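Local structure of transcriptional regulator, MerR-family (Cupriavidus metallidurans CH34, 5GPE) at residues K9-L14 with Q46-I51; Q16-Y21 with G25-P30; K57-D62 with D86-Q91; R65-L70 with G79-L84. The protein binds lead(II) and, as a member of the MerR family of transcription regulators, probably binds DNA to control transcription in response to the metal. All coordinates share one frame; numbering follows the deposited sequence.

Interaction 1: residues K9-L14 with Q46-I51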
loop_
_atom_site.group_PDB
_atom_site.type_symbol
_atom_site.label_atom_id
_atom_site.label_comp_id
_atom_site.label_asym_id
_atom_site.label_seq_id
_atom_site.Cartn_x
_atom_site.Cartn_y
_atom_site.Cartn_z
ATOM N N LYS B 9 -25.422 -10.805 -2.982
ATOM C CA LYS B 9 -25.659 -11.281 -4.353
ATOM C C LYS B 9 -25.941 -10.130 -5.326
ATOM O O LYS B 9 -25.312 -10.020 -6.375
ATOM C CB LYS B 9 -26.851 -12.278 -4.358
ATOM C CG LYS B 9 -26.394 -13.742 -4.251
ATOM C CD LYS B 9 -26.703 -14.532 -5.513
ATOM C CE LYS B 9 -25.815 -15.795 -5.623
ATOM N NZ LYS B 9 -25.771 -16.690 -4.419
ATOM N N LYS B 10 -26.875 -9.264 -4.949
ATOM C CA LYS B 10 -27.266 -8.118 -5.788
ATOM C C LYS B 10 -26.167 -7.066 -5.957
ATOM O O LYS B 10 -26.072 -6.442 -7.010
ATOM C CB LYS B 10 -28.548 -7.468 -5.261
ATOM C CG LYS B 10 -29.802 -8.128 -5.797
ATOM C CD LYS B 10 -31.049 -7.504 -5.214
ATOM C CE LYS B 10 -32.276 -7.846 -6.058
ATOM N NZ LYS B 10 -33.529 -7.830 -5.266
ATOM N N ALA B 11 -25.352 -6.874 -4.924
ATOM C CA ALA B 11 -24.243 -5.924 -4.982
ATOM C C ALA B 11 -22.951 -6.536 -5.542
ATOM O O ALA B 11 -21.960 -5.832 -5.715
ATOM C CB ALA B 11 -23.989 -5.337 -3.604
ATOM N N ASP B 12 -22.973 -7.841 -5.823
ATOM C CA ASP B 12 -21.803 -8.590 -6.284
ATOM C C ASP B 12 -20.629 -8.480 -5.281
ATOM O O ASP B 12 -19.490 -8.202 -5.649
ATOM C CB ASP B 12 -21.392 -8.145 -7.697
ATOM C CG ASP B 12 -20.574 -9.200 -8.443
ATOM O OD1 ASP B 12 -20.565 -10.383 -8.037
ATOM O OD2 ASP B 12 -19.926 -8.847 -9.446
ATOM N N CYS B 13 -20.938 -8.694 -4.006
ATOM C CA CYS B 13 -19.923 -8.726 -2.966
ATOM C C CYS B 13 -20.273 -9.731 -1.876
ATOM O O CYS B 13 -21.423 -10.168 -1.753
ATOM C CB CYS B 13 -19.706 -7.329 -2.378
ATOM S SG CYS B 13 -20.977 -6.757 -1.238
ATOM N N LEU B 14 -19.264 -10.106 -1.100
ATOM C CA LEU B 14 -19.430 -11.085 -0.039
ATOM C C LEU B 14 -20.227 -10.523 1.126
ATOM O O LEU B 14 -20.191 -9.320 1.404
ATOM C CB LEU B 14 -18.070 -11.577 0.477
ATOM C CG LEU B 14 -17.213 -12.408 -0.477
ATOM C CD1 LEU B 14 -15.868 -12.681 0.161
ATOM C CD2 LEU B 14 -17.879 -13.726 -0.842
ATOM N N GLN B 46 -27.887 0.485 -3.257
ATOM C CA GLN B 46 -27.318 1.660 -3.921
ATOM C C GLN B 46 -26.104 2.214 -3.167
ATOM O O GLN B 46 -25.154 2.711 -3.771
ATOM C CB GLN B 46 -28.370 2.757 -4.120
ATOM C CG GLN B 46 -29.437 2.415 -5.161
ATOM C CD GLN B 46 -28.840 1.919 -6.476
ATOM O OE1 GLN B 46 -27.883 2.507 -7.000
ATOM N NE2 GLN B 46 -29.369 0.809 -6.991
ATOM N N ARG B 47 -26.101 2.067 -1.853
ATOM C CA ARG B 47 -24.991 2.477 -1.026
ATOM C C ARG B 47 -23.776 1.593 -1.307
ATOM O O ARG B 47 -22.718 2.063 -1.507
ATOM C CB ARG B 47 -25.372 2.371 0.423
ATOM C CG ARG B 47 -24.227 2.489 1.376
ATOM C CD ARG B 47 -23.699 3.863 1.312
ATOM N NE ARG B 47 -24.664 4.894 1.601
ATOM C CZ ARG B 47 -24.889 5.410 2.789
ATOM N NH1 ARG B 47 -24.280 4.969 3.839
ATOM N NH2 ARG B 47 -25.742 6.386 2.905
ATOM N N LEU B 48 -23.975 0.305 -1.350
ATOM C CA LEU B 48 -22.899 -0.638 -1.652
ATOM C C LEU B 48 -22.286 -0.415 -3.023
ATOM O O LEU B 48 -21.065 -0.483 -3.180
ATOM C CB LEU B 48 -23.378 -2.085 -1.532
ATOM C CG LEU B 48 -23.596 -2.606 -0.111
ATOM C CD1 LEU B 48 -24.261 -3.969 -0.146
ATOM C CD2 LEU B 48 -22.256 -2.642 0.614
ATOM N N LEU B 49 -23.131 -0.109 -4.002
ATOM C CA LEU B 49 -22.648 0.211 -5.333
ATOM C C LEU B 49 -21.814 1.500 -5.335
ATOM O O LEU B 49 -20.786 1.561 -6.003
ATOM C CB LEU B 49 -23.800 0.289 -6.336
ATOM C CG LEU B 49 -24.587 -1.011 -6.535
ATOM C CD1 LEU B 49 -25.721 -0.796 -7.534
ATOM C CD2 LEU B 49 -23.712 -2.175 -6.986
ATOM N N PHE B 50 -22.247 2.506 -4.578
ATOM C CA PHE B 50 -21.506 3.764 -4.420
ATOM C C PHE B 50 -20.136 3.493 -3.815
ATOM O O PHE B 50 -19.132 3.958 -4.324
ATOM C CB PHE B 50 -22.295 4.754 -3.531
ATOM C CG PHE B 50 -21.610 6.080 -3.315
ATOM C CD1 PHE B 50 -20.680 6.246 -2.287
ATOM C CD2 PHE B 50 -21.899 7.171 -4.124
ATOM C CE1 PHE B 50 -20.053 7.471 -2.092
ATOM C CE2 PHE B 50 -21.282 8.390 -3.928
ATOM C CZ PHE B 50 -20.348 8.542 -2.919
ATOM N N ILE B 51 -20.108 2.710 -2.751
ATOM C CA ILE B 51 -18.858 2.302 -2.090
ATOM C C ILE B 51 -17.925 1.554 -3.059
ATOM O O ILE B 51 -16.726 1.837 -3.109
ATOM C CB ILE B 51 -19.124 1.427 -0.839
ATOM C CG1 ILE B 51 -19.825 2.258 0.247
ATOM C CG2 ILE B 51 -17.821 0.862 -0.267
ATOM C CD1 ILE B 51 -20.456 1.431 1.335
#
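A small apolar contact between Ala11, near the C-terminal end of helix 4-11, and Leu48 of helix 42-56 joins the end of the first helix to helix 42-56 within the probable DNA-binding domain. The Ala11 methyl makes the closest approach: CB lies 3.7 Å from Leu48 CD1 and 3.9 Å from Leu48 CB, touching both the root and one branch tip of the leucine. With Leu48 CG set anti to its carbonyl carbon (chi1 -74°), CD1 reaches past Ala11 to graze Cys13, whose SG sits 4.4 Å from it. The next residue, Leu49, brings CD2 to 4.2 Å from Ala11 O, an oxygen that takes a hydrogen bond from Arg52 further along the same helix as Leu49.

Between Ala11 and Cys13 the chain reverses through Asp12, which has positive phi and forms a Schellman motif; Asp12 N bonds back to Lys9 O at 3.2 Å. That turn brings Cys13 round to Leu48, and Val18 of helix 15-23 closes over both Cys13 and Leu48. Two helices joined by a tight turn, with a third packed across them, are typical of the helix-turn-helix unit of MerR regulators.

Interaction 2: residues Q16-Y21 with G25-P30; sequences QTVRFY and GLLPEP
Leu26 wraps the carbonyl end of Tyr21. Starting at the root of the side chain, Leu26 CB is 3.6 Å from Tyr21 O, and Leu26 CG follows at 3.9 Å from the same oxygen. The branch then divides: Leu26 CD1 runs on to Tyr21 CD1 at 4.0 Å, approaching the ring obliquely, while Leu26 CD2 turns to the aliphatic part of Arg65 on helix 61-71. Leu26 CD1 also meets Leu61 at the start of that helix, so Leu26 lies between the end of helix 15-23 and helix 61-71.

The backbone of the same residue fixes this placement. Leu26 N donates to Tyr21 O over 3.0 Å, nearly straight at 161°, and Gly25 just before it has positive phi. This is a Schellman motif ending helix 15-23, the second helix of the helix-turn-helix, which in MerR proteins serves as the recognition helix. From here the chain leaves in an extended loop.

Leu27 takes over on the neighbouring side of Tyr21. Its CG is 4.3 Å from Tyr21 CB, and CD1 reaches Val18 CG1 at 3.9 Å, the two side chains crossing at about a right angle. Val18 presents that methyl because CG1 stands opposite its backbone N (chi1 178°), while Ile4 and Leu7 of helix 4-11 pack on the same residue. The Tyr21 ring has Thr17 O above one face, 3.4 Å from the plane and shifted toward the rim. At its far end, the hydroxyl OH is hydrogen-bonded to Arg55, and Leu48 and Ile51 of helix 42-56 pack against Tyr21.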
loop_
_atom_site.group_PDB
_atom_site.type_symbol
_atom_site.label_atom_id
_atom_site.label_comp_id
_atom_site.label_asym_id
_atom_site.label_seq_id
_atom_site.Cartn_x
_atom_site.Cartn_y
_atom_site.Cartn_z
ATOM N N GLN B 16 -19.426 -11.082 4.205
ATOM C CA GLN B 16 -18.388 -10.558 5.116
ATOM C C GLN B 16 -17.937 -9.123 4.747
ATOM O O GLN B 16 -17.580 -8.337 5.620
ATOM C CB GLN B 16 -17.189 -11.509 5.182
ATOM C CG GLN B 16 -16.409 -11.658 3.883
ATOM C CD GLN B 16 -15.228 -12.596 4.024
ATOM O OE1 GLN B 16 -14.077 -12.157 4.107
ATOM N NE2 GLN B 16 -15.498 -13.884 4.079
ATOM N N THR B 17 -17.967 -8.799 3.455
ATOM C CA THR B 17 -17.661 -7.452 2.993
ATOM C C THR B 17 -18.749 -6.452 3.408
ATOM O O THR B 17 -18.440 -5.365 3.871
ATOM C CB THR B 17 -17.430 -7.407 1.476
ATOM O OG1 THR B 17 -16.373 -8.308 1.140
ATOM C CG2 THR B 17 -17.041 -6.001 1.010
ATOM N N VAL B 18 -20.016 -6.836 3.265
ATOM C CA VAL B 18 -21.118 -6.025 3.761
ATOM C C VAL B 18 -20.959 -5.771 5.268
ATOM O O VAL B 18 -21.113 -4.639 5.729
ATOM C CB VAL B 18 -22.500 -6.679 3.496
ATOM C CG1 VAL B 18 -23.622 -5.825 4.064
ATOM C CG2 VAL B 18 -22.730 -6.878 2.002
ATOM N N ARG B 19 -20.675 -6.829 6.033
ATOM C CA ARG B 19 -20.502 -6.703 7.490
ATOM C C ARG B 19 -19.298 -5.842 7.865
ATOM O O ARG B 19 -19.325 -5.122 8.857
ATOM C CB ARG B 19 -20.374 -8.081 8.157
ATOM C CG ARG B 19 -21.656 -8.877 8.134
ATOM C CD ARG B 19 -21.780 -9.837 9.296
ATOM N NE ARG B 19 -23.100 -10.458 9.246
ATOM C CZ ARG B 19 -23.388 -11.713 8.917
ATOM N NH1 ARG B 19 -22.441 -12.594 8.612
ATOM N NH2 ARG B 19 -24.673 -12.077 8.907
ATOM N N PHE B 20 -18.245 -5.917 7.070
ATOM C CA PHE B 20 -17.080 -5.019 7.253
ATOM C C PHE B 20 -17.489 -3.539 7.107
ATOM O O PHE B 20 -17.173 -2.708 7.956
ATOM C CB PHE B 20 -15.984 -5.377 6.249
ATOM C CG PHE B 20 -14.811 -4.449 6.264
ATOM C CD1 PHE B 20 -14.078 -4.251 7.426
ATOM C CD2 PHE B 20 -14.408 -3.808 5.101
ATOM C CE1 PHE B 20 -12.978 -3.399 7.436
ATOM C CE2 PHE B 20 -13.314 -2.964 5.099
ATOM C CZ PHE B 20 -12.597 -2.759 6.272
ATOM N N TYR B 21 -18.219 -3.233 6.033
ATOM C CA TYR B 21 -18.722 -1.875 5.805
ATOM C C TYR B 21 -19.675 -1.410 6.908
ATOM O O TYR B 21 -19.629 -0.250 7.312
ATOM C CB TYR B 21 -19.409 -1.773 4.446
ATOM C CG TYR B 21 -18.510 -1.993 3.257
ATOM C CD1 TYR B 21 -17.129 -1.771 3.321
ATOM C CD2 TYR B 21 -19.032 -2.435 2.057
ATOM C CE1 TYR B 21 -16.320 -1.983 2.222
ATOM C CE2 TYR B 21 -18.223 -2.639 0.945
ATOM C CZ TYR B 21 -16.867 -2.420 1.044
ATOM O OH TYR B 21 -16.048 -2.603 -0.039
ATOM N N GLY B 25 -19.176 1.833 9.758
ATOM C CA GLY B 25 -20.126 2.942 9.752
ATOM C C GLY B 25 -20.464 3.473 8.370
ATOM O O GLY B 25 -20.934 4.599 8.251
ATOM N N LEU B 26 -20.274 2.656 7.337
ATOM C CA LEU B 26 -20.550 3.070 5.956
ATOM C C LEU B 26 -21.953 2.749 5.473
ATOM O O LEU B 26 -22.343 3.185 4.393
ATOM C CB LEU B 26 -19.543 2.448 5.002
ATOM C CG LEU B 26 -18.063 2.698 5.332
ATOM C CD1 LEU B 26 -17.196 2.099 4.239
ATOM C CD2 LEU B 26 -17.739 4.171 5.502
ATOM N N LEU B 27 -22.729 2.009 6.230
ATOM C CA LEU B 27 -24.083 1.666 5.811
ATOM C C LEU B 27 -25.153 2.166 6.763
ATOM O O LEU B 27 -24.988 2.081 7.922
ATOM C CB LEU B 27 -24.243 0.167 5.670
ATOM C CG LEU B 27 -23.502 -0.572 4.572
ATOM C CD1 LEU B 27 -23.979 -1.986 4.442
ATOM C CD2 LEU B 27 -23.686 0.135 3.269
ATOM N N PRO B 28 -26.266 2.666 6.260
ATOM C CA PRO B 28 -27.337 3.088 7.165
ATOM C C PRO B 28 -27.937 1.884 7.881
ATOM O O PRO B 28 -27.703 0.730 7.478
ATOM C CB PRO B 28 -28.361 3.741 6.231
ATOM C CG PRO B 28 -28.132 3.122 4.899
ATOM C CD PRO B 28 -26.744 2.538 4.873
ATOM N N GLU B 29 -28.691 2.158 8.937
ATOM C CA GLU B 29 -29.309 1.104 9.746
ATOM C C GLU B 29 -30.186 0.197 8.876
ATOM O O GLU B 29 -30.725 0.658 7.857
ATOM C CB GLU B 29 -30.144 1.704 10.880
ATOM C CG GLU B 29 -29.322 2.425 11.939
ATOM C CD GLU B 29 -28.428 1.479 12.722
ATOM O OE1 GLU B 29 -28.952 0.509 13.319
ATOM O OE2 GLU B 29 -27.200 1.693 12.729
ATOM N N PRO B 30 -30.314 -1.096 9.249
ATOM C CA PRO B 30 -31.188 -2.001 8.480
ATOM C C PRO B 30 -32.643 -1.510 8.408
ATOM O O PRO B 30 -33.124 -0.868 9.338
ATOM C CB PRO B 30 -31.102 -3.330 9.240
ATOM C CG PRO B 30 -29.959 -3.212 10.174
ATOM C CD PRO B 30 -29.658 -1.771 10.383
#

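Interaction 3: residues K57-D62 with D86-Q91; sequences KDMTLD and DAHIAQ
A histidine-carboxylate hydrogen bond, His88 to Asp58, ties the Schellman motif that ends helix 42-56 to helix 79-111, the long helix that in MerR regulators pairs the two subunits. Asp58 has positive phi and is the C-prime residue of that motif; its CG stands anti to the backbone N (chi1 -166°), which swings the carboxylate toward the long helix. His88 NE2 donates to Asp58 OD2 at 2.8 Å with an angle of 161°. The oxygen sits at the edge of the imidazole, close to its plane, while the nitrogen meets OD2 on the anti side, somewhat out of the carboxylate plane. Carboxylate and ring are turned 90° to each other. The backbone oxygen of Asp58 also lies close to the ring, 3.1 Å from His88 CE1.

Met59 flanks the histidine: its SD is 4.9 Å from the ring centroid in an oblique sulfur-aromatic approach, and its CA is 4.2 Å from His88 CE1. Leu106 of the second subunit packs on His88 and Leu102 of that subunit on Asp58, while Lys57 forms a salt bridge with Glu105 of the second subunit.

The other ring nitrogen, ND1, is hydrogen-bonded to Glu63 OE2. Glu63 uses OE1 for the backbone N of Thr60, the N-cap of helix 61-71, and the Thr60 side chain in turn caps a backbone N in the first turn, an exchange consistent with a capping box. Both nitrogens of a buried imidazole are thus gripped by carboxylates, which fixes the rotation of the ring and would probably stabilise a positive charge on it.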
loop_
_atom_site.group_PDB
_atom_site.type_symbol
_atom_site.label_atom_id
_atom_site.label_comp_id
_atom_site.label_asym_id
_atom_site.label_seq_id
_atom_site.Cartn_x
_atom_site.Cartn_y
_atom_site.Cartn_z
ATOM N N LYS B 57 -11.839 3.588 -7.531
ATOM C CA LYS B 57 -11.060 4.815 -7.799
ATOM C C LYS B 57 -10.031 5.116 -6.692
ATOM O O LYS B 57 -9.651 6.262 -6.497
ATOM C CB LYS B 57 -12.002 5.997 -8.051
ATOM C CG LYS B 57 -12.780 5.822 -9.358
ATOM C CD LYS B 57 -13.890 6.824 -9.517
ATOM C CE LYS B 57 -14.886 6.408 -10.600
ATOM N NZ LYS B 57 -14.264 6.319 -11.955
ATOM N N ASP B 58 -9.598 4.074 -5.982
ATOM C CA ASP B 58 -8.490 4.130 -5.014
ATOM C C ASP B 58 -8.849 4.866 -3.717
ATOM O O ASP B 58 -7.971 5.238 -2.942
ATOM C CB ASP B 58 -7.255 4.776 -5.669
ATOM C CG ASP B 58 -5.972 4.566 -4.879
ATOM O OD1 ASP B 58 -5.675 3.406 -4.545
ATOM O OD2 ASP B 58 -5.251 5.572 -4.613
ATOM N N MET B 59 -10.123 5.110 -3.469
ATOM C CA MET B 59 -10.463 5.860 -2.269
ATOM C C MET B 59 -10.373 5.003 -1.010
ATOM O O MET B 59 -10.834 3.878 -0.984
ATOM C CB MET B 59 -11.860 6.408 -2.315
ATOM C CG MET B 59 -12.019 7.962 -2.306
ATOM S SD MET B 59 -11.741 8.475 -3.951
ATOM C CE MET B 59 -13.398 8.304 -4.593
ATOM N N THR B 60 -9.845 5.595 0.045
ATOM C CA THR B 60 -9.786 4.928 1.337
ATOM C C THR B 60 -11.147 4.988 2.019
ATOM O O THR B 60 -12.018 5.788 1.645
ATOM C CB THR B 60 -8.776 5.608 2.283
ATOM O OG1 THR B 60 -9.314 6.869 2.714
ATOM C CG2 THR B 60 -7.411 5.805 1.592
ATOM N N LEU B 61 -11.299 4.189 3.062
ATOM C CA LEU B 61 -12.519 4.214 3.883
ATOM C C LEU B 61 -12.809 5.591 4.499
ATOM O O LEU B 61 -13.962 5.973 4.635
ATOM C CB LEU B 61 -12.448 3.170 4.995
ATOM C CG LEU B 61 -13.058 1.770 4.744
ATOM C CD1 LEU B 61 -12.942 1.273 3.316
ATOM C CD2 LEU B 61 -12.421 0.777 5.699
ATOM N N ASP B 62 -11.758 6.331 4.862
ATOM C CA ASP B 62 -11.905 7.705 5.404
ATOM C C ASP B 62 -12.453 8.696 4.370
ATOM O O ASP B 62 -13.338 9.500 4.673
ATOM C CB ASP B 62 -10.567 8.227 5.951
ATOM C CG ASP B 62 -10.090 7.441 7.161
ATOM O OD1 ASP B 62 -10.901 7.225 8.085
ATOM O OD2 ASP B 62 -8.913 7.033 7.182
ATOM N N ASP B 86 -9.119 16.465 -5.832
ATOM C CA ASP B 86 -7.871 17.183 -6.158
ATOM C C ASP B 86 -6.701 16.723 -5.288
ATOM O O ASP B 86 -5.586 16.548 -5.794
ATOM C CB ASP B 86 -8.045 18.697 -6.009
ATOM C CG ASP B 86 -8.887 19.307 -7.113
ATOM O OD1 ASP B 86 -8.973 18.717 -8.214
ATOM O OD2 ASP B 86 -9.442 20.404 -6.896
ATOM N N ALA B 87 -6.952 16.542 -3.992
ATOM C CA ALA B 87 -5.891 16.079 -3.056
ATOM C C ALA B 87 -5.457 14.641 -3.382
ATOM O O ALA B 87 -4.273 14.317 -3.306
ATOM C CB ALA B 87 -6.337 16.185 -1.613
ATOM N N HIS B 88 -6.408 13.813 -3.813
ATOM C CA HIS B 88 -6.086 12.452 -4.225
ATOM C C HIS B 88 -5.232 12.418 -5.493
ATOM O O HIS B 88 -4.249 11.677 -5.570
ATOM C CB HIS B 88 -7.339 11.601 -4.454
ATOM C CG HIS B 88 -7.089 10.148 -4.256
ATOM N ND1 HIS B 88 -7.498 9.483 -3.126
ATOM C CD2 HIS B 88 -6.404 9.246 -4.996
ATOM C CE1 HIS B 88 -7.105 8.226 -3.192
ATOM N NE2 HIS B 88 -6.446 8.055 -4.320
ATOM N N ILE B 89 -5.598 13.238 -6.471
ATOM C CA ILE B 89 -4.795 13.394 -7.693
ATOM C C ILE B 89 -3.350 13.820 -7.348
ATOM O O ILE B 89 -2.383 13.259 -7.876
ATOM C CB ILE B 89 -5.445 14.392 -8.665
ATOM C CG1 ILE B 89 -6.722 13.788 -9.271
ATOM C CG2 ILE B 89 -4.493 14.791 -9.784
ATOM C CD1 ILE B 89 -7.627 14.814 -9.932
ATOM N N ALA B 90 -3.210 14.820 -6.488
ATOM C CA ALA B 90 -1.875 15.304 -6.052
ATOM C C ALA B 90 -1.051 14.183 -5.405
ATOM O O ALA B 90 0.142 14.022 -5.680
ATOM C CB ALA B 90 -2.012 16.478 -5.089
ATOM N N GLN B 91 -1.708 13.415 -4.542
ATOM C CA GLN B 91 -1.107 12.225 -3.914
ATOM C C GLN B 91 -0.574 11.188 -4.919
ATOM O O GLN B 91 0.539 10.665 -4.769
ATOM C CB GLN B 91 -2.114 11.530 -3.010
ATOM C CG GLN B 91 -1.784 11.633 -1.545
ATOM C CD GLN B 91 -2.977 11.343 -0.660
ATOM O OE1 GLN B 91 -3.286 12.125 0.239
ATOM N NE2 GLN B 91 -3.665 10.222 -0.914
#

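Interaction 4: residues R65-L70 with G79-L84; sequences RQLLNL and GEVNAL
Leu84 lays its CD1 methyl over the side of Leu67, 4.1 Å from Leu67 CG, and the same methyl lies 3.6 Å from Gln66 OE1. Leu84's chi1 of -178° points CG away from its own N and across to helix 61-71. The two short helical segments run antiparallel, their axes 10.4 Å apart at closest approach with 162° between their directions.

Val81, one turn before Leu84, divides its two methyls between two leucines. CG1 is 3.9 Å from Leu67 CD2, in a crossing near a right angle, while CG2 is 3.7 Å from Leu70 CD1, the Val81 and Leu70 chains sliding past each other in opposite directions. Leu70 sends its second branch outward, where CD2 comes within 3.3 Å of Glu80 OE2, close for a methyl and a carboxylate oxygen. Gln66 and Glu80 thus border the apolar row with their polar ends.

Phe50 and Cys54 of helix 42-56 also pack on Leu67. The second subunit is close by as well: Ile124 of that chain packs on Val81, Leu125 of that chain on Leu67, and Ser119 OG of that chain is hydrogen-bonded to Leu70 O. A bound lead ion lies about 4 Å from the Val81 side chain, so Val81 lies beside a lead site. No hydrogen bond joins the two segments, so the fit rests mainly on leucine and valine methyls, with Gln66 and Glu80 at the margin; Val81 puts a hydrocarbon side chain beside the lead.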
loop_
_atom_site.group_PDB
_atom_site.type_symbol
_atom_site.label_atom_id
_atom_site.label_comp_id
_atom_site.label_asym_id
_atom_site.label_seq_id
_atom_site.Cartn_x
_atom_site.Cartn_y
_atom_site.Cartn_z
ATOM N N ARG B 65 -16.153 7.775 3.723
ATOM C CA ARG B 65 -16.916 8.219 4.867
ATOM C C ARG B 65 -17.259 9.720 4.629
ATOM O O ARG B 65 -18.355 10.128 4.767
ATOM C CB ARG B 65 -16.156 7.984 6.187
ATOM C CG ARG B 65 -17.018 7.508 7.342
ATOM C CD ARG B 65 -16.361 6.719 8.521
ATOM N NE ARG B 65 -14.966 6.415 8.326
ATOM C CZ ARG B 65 -14.395 5.238 8.485
ATOM N NH1 ARG B 65 -15.064 4.225 8.904
ATOM N NH2 ARG B 65 -13.139 5.084 8.214
ATOM N N GLN B 66 -16.265 10.490 4.249
ATOM C CA GLN B 66 -16.422 11.931 3.937
ATOM C C GLN B 66 -17.405 12.159 2.789
ATOM O O GLN B 66 -18.323 12.969 2.916
ATOM C CB GLN B 66 -15.067 12.660 3.610
ATOM C CG GLN B 66 -14.271 12.937 4.873
ATOM C CD GLN B 66 -13.005 13.762 4.643
ATOM O OE1 GLN B 66 -12.700 14.185 3.524
ATOM N NE2 GLN B 66 -12.286 14.026 5.722
ATOM N N LEU B 67 -17.252 11.392 1.708
ATOM C CA LEU B 67 -18.165 11.511 0.560
ATOM C C LEU B 67 -19.601 11.136 0.908
ATOM O O LEU B 67 -20.538 11.833 0.501
ATOM C CB LEU B 67 -17.694 10.659 -0.619
ATOM C CG LEU B 67 -16.398 11.112 -1.282
ATOM C CD1 LEU B 67 -15.958 10.054 -2.264
ATOM C CD2 LEU B 67 -16.569 12.435 -1.993
ATOM N N LEU B 68 -19.768 10.044 1.666
ATOM C CA LEU B 68 -21.095 9.615 2.125
ATOM C C LEU B 68 -21.780 10.684 2.990
ATOM O O LEU B 68 -22.982 10.921 2.853
ATOM C CB LEU B 68 -21.016 8.280 2.881
ATOM C CG LEU B 68 -20.734 7.037 2.020
ATOM C CD1 LEU B 68 -20.442 5.837 2.897
ATOM C CD2 LEU B 68 -21.897 6.726 1.088
ATOM N N ASN B 69 -21.023 11.293 3.897
ATOM C CA ASN B 69 -21.561 12.356 4.764
ATOM C C ASN B 69 -22.059 13.571 3.958
ATOM O O ASN B 69 -23.130 14.107 4.233
ATOM C CB ASN B 69 -20.531 12.786 5.818
ATOM C CG ASN B 69 -20.414 11.793 6.984
ATOM O OD1 ASN B 69 -21.322 10.999 7.271
ATOM N ND2 ASN B 69 -19.288 11.854 7.681
ATOM N N LEU B 70 -21.308 13.948 2.925
ATOM C CA LEU B 70 -21.735 14.992 1.987
ATOM C C LEU B 70 -22.937 14.559 1.105
ATOM O O LEU B 70 -23.884 15.342 0.897
ATOM C CB LEU B 70 -20.580 15.405 1.101
ATOM C CG LEU B 70 -19.505 16.170 1.874
ATOM C CD1 LEU B 70 -18.154 16.070 1.183
ATOM C CD2 LEU B 70 -19.924 17.620 2.094
ATOM N N GLY B 79 -18.191 21.856 -2.812
ATOM C CA GLY B 79 -16.768 22.259 -2.958
ATOM C C GLY B 79 -15.754 21.326 -2.308
ATOM O O GLY B 79 -14.687 21.068 -2.898
ATOM N N GLU B 80 -16.084 20.800 -1.119
ATOM C CA GLU B 80 -15.176 19.849 -0.415
ATOM C C GLU B 80 -15.016 18.500 -1.137
ATOM O O GLU B 80 -13.999 17.834 -0.966
ATOM C CB GLU B 80 -15.565 19.554 1.055
ATOM C CG GLU B 80 -15.931 20.697 1.989
ATOM C CD GLU B 80 -16.642 20.203 3.235
ATOM O OE1 GLU B 80 -16.009 19.975 4.300
ATOM O OE2 GLU B 80 -17.845 20.019 3.140
ATOM N N VAL B 81 -15.984 18.127 -1.978
ATOM C CA VAL B 81 -15.851 16.940 -2.840
ATOM C C VAL B 81 -14.771 17.139 -3.902
ATOM O O VAL B 81 -13.901 16.266 -4.103
ATOM C CB VAL B 81 -17.192 16.572 -3.547
ATOM C CG1 VAL B 81 -17.000 15.396 -4.483
ATOM C CG2 VAL B 81 -18.234 16.237 -2.508
ATOM N N ASN B 82 -14.803 18.295 -4.564
ATOM C CA ASN B 82 -13.749 18.691 -5.526
ATOM C C ASN B 82 -12.357 18.683 -4.875
ATOM O O ASN B 82 -11.387 18.182 -5.461
ATOM C CB ASN B 82 -14.006 20.091 -6.129
ATOM C CG ASN B 82 -15.248 20.136 -7.017
ATOM O OD1 ASN B 82 -15.545 19.184 -7.728
ATOM N ND2 ASN B 82 -15.948 21.267 -7.010
ATOM N N ALA B 83 -12.270 19.253 -3.675
ATOM C CA ALA B 83 -10.993 19.318 -2.923
ATOM C C ALA B 83 -10.450 17.929 -2.559
ATOM O O ALA B 83 -9.243 17.698 -2.577
ATOM C CB ALA B 83 -11.163 20.159 -1.659
ATOM N N LEU B 84 -11.348 17.019 -2.218
ATOM C CA LEU B 84 -10.977 15.632 -1.896
ATOM C C LEU B 84 -10.376 14.911 -3.108
ATOM O O LEU B 84 -9.318 14.283 -3.017
ATOM C CB LEU B 84 -12.194 14.886 -1.374
ATOM C CG LEU B 84 -12.024 13.437 -0.923
ATOM C CD1 LEU B 84 -13.116 13.093 0.078
ATOM C CD2 LEU B 84 -12.066 12.454 -2.096
#

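Interaction 2 is the buried one, holding the end of helix 15-23 against the loop that follows it; interaction 1 beside it is thinner and partly buried, and Leu48 packing on Tyr21 joins the two through helix 42-56. Both belong to the DNA-binding end. Interaction 3 sets the turn before helix 61-71, and interaction 4 that helix itself, against helix 79-111. Their chemistry differs: 57-62 with 86-91 depends on a histidine held between two carboxylates, 65-70 with 79-84 on aliphatic side chains. Met59 touching Leu67 connects this pair. Interactions 1, 3 and 4 all touch the second subunit. Leu26 and Phe50, each packed on Leu68, carry the DNA-binding end onto helix 61-71.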